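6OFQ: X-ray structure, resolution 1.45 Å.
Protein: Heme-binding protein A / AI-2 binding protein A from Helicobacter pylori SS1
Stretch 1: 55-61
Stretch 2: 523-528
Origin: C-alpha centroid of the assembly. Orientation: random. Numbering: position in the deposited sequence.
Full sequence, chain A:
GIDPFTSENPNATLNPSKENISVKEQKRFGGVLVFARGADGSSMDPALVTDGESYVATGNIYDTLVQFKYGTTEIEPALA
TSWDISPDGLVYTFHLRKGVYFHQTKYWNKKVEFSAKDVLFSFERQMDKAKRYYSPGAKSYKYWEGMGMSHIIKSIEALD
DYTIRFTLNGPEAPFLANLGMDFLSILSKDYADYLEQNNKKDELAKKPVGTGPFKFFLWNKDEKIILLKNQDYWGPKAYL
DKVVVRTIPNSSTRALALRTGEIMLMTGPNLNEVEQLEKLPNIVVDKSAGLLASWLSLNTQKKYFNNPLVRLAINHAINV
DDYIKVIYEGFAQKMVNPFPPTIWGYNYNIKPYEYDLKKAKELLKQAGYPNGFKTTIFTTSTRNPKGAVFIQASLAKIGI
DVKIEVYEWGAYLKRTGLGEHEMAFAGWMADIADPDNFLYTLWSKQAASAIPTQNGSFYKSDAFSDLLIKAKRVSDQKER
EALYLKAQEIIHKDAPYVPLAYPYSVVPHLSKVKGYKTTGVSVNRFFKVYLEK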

# COMPACT_ATOMS: atom_id res chain seq x y z
N TYR A 55 -7.84 -0.32 -0.58
CA TYR A 55 -7.80 1.01 -1.20
C TYR A 55 -8.36 1.08 -2.59
O TYR A 55 -8.59 2.22 -3.04
N VAL A 56 -8.56 -0.07 -3.25
CA VAL A 56 -9.28 -0.01 -4.51
C VAL A 56 -10.60 0.75 -4.37
O VAL A 56 -10.87 1.67 -5.16
N ALA A 57 -11.40 0.39 -3.39
CA ALA A 57 -12.65 1.13 -3.19
C ALA A 57 -12.47 2.51 -2.55
O ALA A 57 -12.96 3.51 -3.09
N THR A 58 -11.70 2.55 -1.46
CA THR A 58 -11.69 3.79 -0.70
C THR A 58 -11.02 4.94 -1.45
O THR A 58 -11.40 6.10 -1.33
N GLY A 59 -10.02 4.62 -2.29
CA GLY A 59 -9.35 5.64 -3.08
C GLY A 59 -10.24 6.35 -4.08
O GLY A 59 -9.92 7.46 -4.53
N ASN A 60 -11.33 5.71 -4.49
CA ASN A 60 -12.29 6.33 -5.37
C ASN A 60 -13.39 7.15 -4.63
O ASN A 60 -14.02 7.99 -5.27
N ILE A 61 -13.58 6.84 -3.36
CA ILE A 61 -14.67 7.40 -2.54
C ILE A 61 -14.19 8.66 -1.84
O ILE A 61 -14.96 9.64 -1.67
N VAL A 523 -2.95 3.88 -8.21
CA VAL A 523 -3.27 3.56 -9.59
C VAL A 523 -4.70 3.11 -9.87
O VAL A 523 -5.13 3.08 -11.01
N ASN A 524 -5.37 2.66 -8.81
CA ASN A 524 -6.73 2.12 -8.94
C ASN A 524 -7.83 3.10 -8.68
O ASN A 524 -8.95 2.73 -8.32
N ARG A 525 -7.53 4.38 -8.88
CA ARG A 525 -8.56 5.41 -9.06
C ARG A 525 -9.05 5.30 -10.49
O ARG A 525 -8.24 5.16 -11.43
N PHE A 526 -10.37 5.26 -10.69
CA PHE A 526 -10.97 5.01 -12.00
C PHE A 526 -11.49 6.26 -12.67
O PHE A 526 -12.10 6.16 -13.71
N PHE A 527 -11.34 7.46 -12.10
CA PHE A 527 -11.89 8.68 -12.68
C PHE A 527 -11.44 9.01 -14.09
O PHE A 527 -12.17 9.76 -14.75
N LYS A 528 -10.27 8.55 -14.53
CA LYS A 528 -9.75 8.85 -15.89
C LYS A 528 -10.01 7.71 -16.84
O LYS A 528 -9.68 7.78 -18.01

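This is a small contact, burying 260 Å² in total, in which one asparagine, N60, satisfies the backbone of an irregular segment while looser van der Waals contacts fill in around it. N60 leaves its backbone sideways, but chi1 of -79° (m) and chi2 of -73° bring its amide close to the other stretch. There it uses both polar atoms: N60 OD1 accepts from F526 N at 2.9 Å with a nearly straight angle of 168°, and N60 ND2 donates to N524 O at 2.9 Å. ND2 is shared, since N60 ND2 also donates to V56 O, 2.8 Å away and four residues earlier in the chain. Water 1 extends the network, donating to N60 OD1 at 2.8 Å and accepting from F527 N at 3.0 Å, so a loop NH beyond direct reach of the asparagine is still paired.

Apolar packing is modest. V56, chi1 t, sets CG1 4.1 Å from F526 CZ, at the edge of the ring, the apolar side-chain contact here; V56 CG2, a methyl against an amide, lies 4.1 Å from N524 ND2. F526 is m, its ring coming nearer the helix than its sideways CB suggests. N524, also m, points toward the helix. G59 has no side chain, and its O lies 3.7 Å from R525 CG; the end of the arginine then leads away.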

# COMPACT_ATOMS: atom_id res chain seq x y z
CB TYR A 55 -6.37 1.60 -1.11
CG TYR A 55 -5.87 1.82 0.29
CD1 TYR A 55 -6.69 2.00 1.40
CD2 TYR A 55 -4.48 1.93 0.53
CE1 TYR A 55 -6.14 2.22 2.64
CE2 TYR A 55 -3.94 2.20 1.75
CZ TYR A 55 -4.78 2.33 2.83
OH TYR A 55 -4.25 2.66 4.08
CB VAL A 56 -9.52 -1.43 -5.07
CG1 VAL A 56 -10.39 -1.33 -6.33
CG2 VAL A 56 -8.22 -2.17 -5.34
CB ALA A 57 -13.66 0.32 -2.38
CB THR A 58 -11.03 3.60 0.68
OG1 THR A 58 -9.65 3.29 0.49
CG2 THR A 58 -11.68 2.56 1.51
CB ASN A 60 -12.96 5.20 -6.16
CG ASN A 60 -12.09 4.69 -7.29
OD1 ASN A 60 -11.95 5.38 -8.29
ND2 ASN A 60 -11.50 3.51 -7.14
CB ILE A 61 -15.14 6.32 -1.54
CG1 ILE A 61 -15.89 5.22 -2.32
CG2 ILE A 61 -15.97 6.94 -0.42
CD1 ILE A 61 -16.13 3.97 -1.48
CB VAL A 523 -2.27 2.54 -10.20
CG1 VAL A 523 -0.84 3.01 -10.02
CG2 VAL A 523 -2.45 1.17 -9.56
CB ASN A 524 -6.88 0.83 -8.13
CG ASN A 524 -5.96 -0.25 -8.68
OD1 ASN A 524 -5.90 -0.49 -9.88
ND2 ASN A 524 -5.17 -0.86 -7.79
CB ARG A 525 -7.94 6.78 -8.84
CG ARG A 525 -7.65 7.02 -7.38
CD ARG A 525 -6.88 8.31 -7.15
NE ARG A 525 -5.55 8.24 -7.73
CZ ARG A 525 -4.82 9.28 -8.02
NH1 ARG A 525 -5.28 10.50 -7.88
NH2 ARG A 525 -3.58 9.07 -8.45
CB PHE A 526 -12.11 3.97 -11.87
CG PHE A 526 -11.64 2.67 -11.28
CD1 PHE A 526 -10.62 1.92 -11.88
CD2 PHE A 526 -12.18 2.21 -10.11
CE1 PHE A 526 -10.09 0.78 -11.28
CE2 PHE A 526 -11.70 1.03 -9.55
CZ PHE A 526 -10.68 0.30 -10.13
CB PHE A 527 -11.82 9.87 -11.70
CG PHE A 527 -10.45 10.37 -11.25
CD1 PHE A 527 -9.24 9.67 -11.30
CD2 PHE A 527 -10.43 11.60 -10.64
CE1 PHE A 527 -8.04 10.20 -10.78
CE2 PHE A 527 -9.28 12.13 -10.10
CZ PHE A 527 -8.08 11.44 -10.18
CB LYS A 528 -8.26 9.21 -15.89
CG LYS A 528 -7.86 10.20 -14.82
CD LYS A 528 -8.68 11.49 -14.90
CE LYS A 528 -8.25 12.48 -13.81
NZ LYS A 528 -9.05 13.71 -13.80
O HOH W 1 -11.28 7.94 -9.15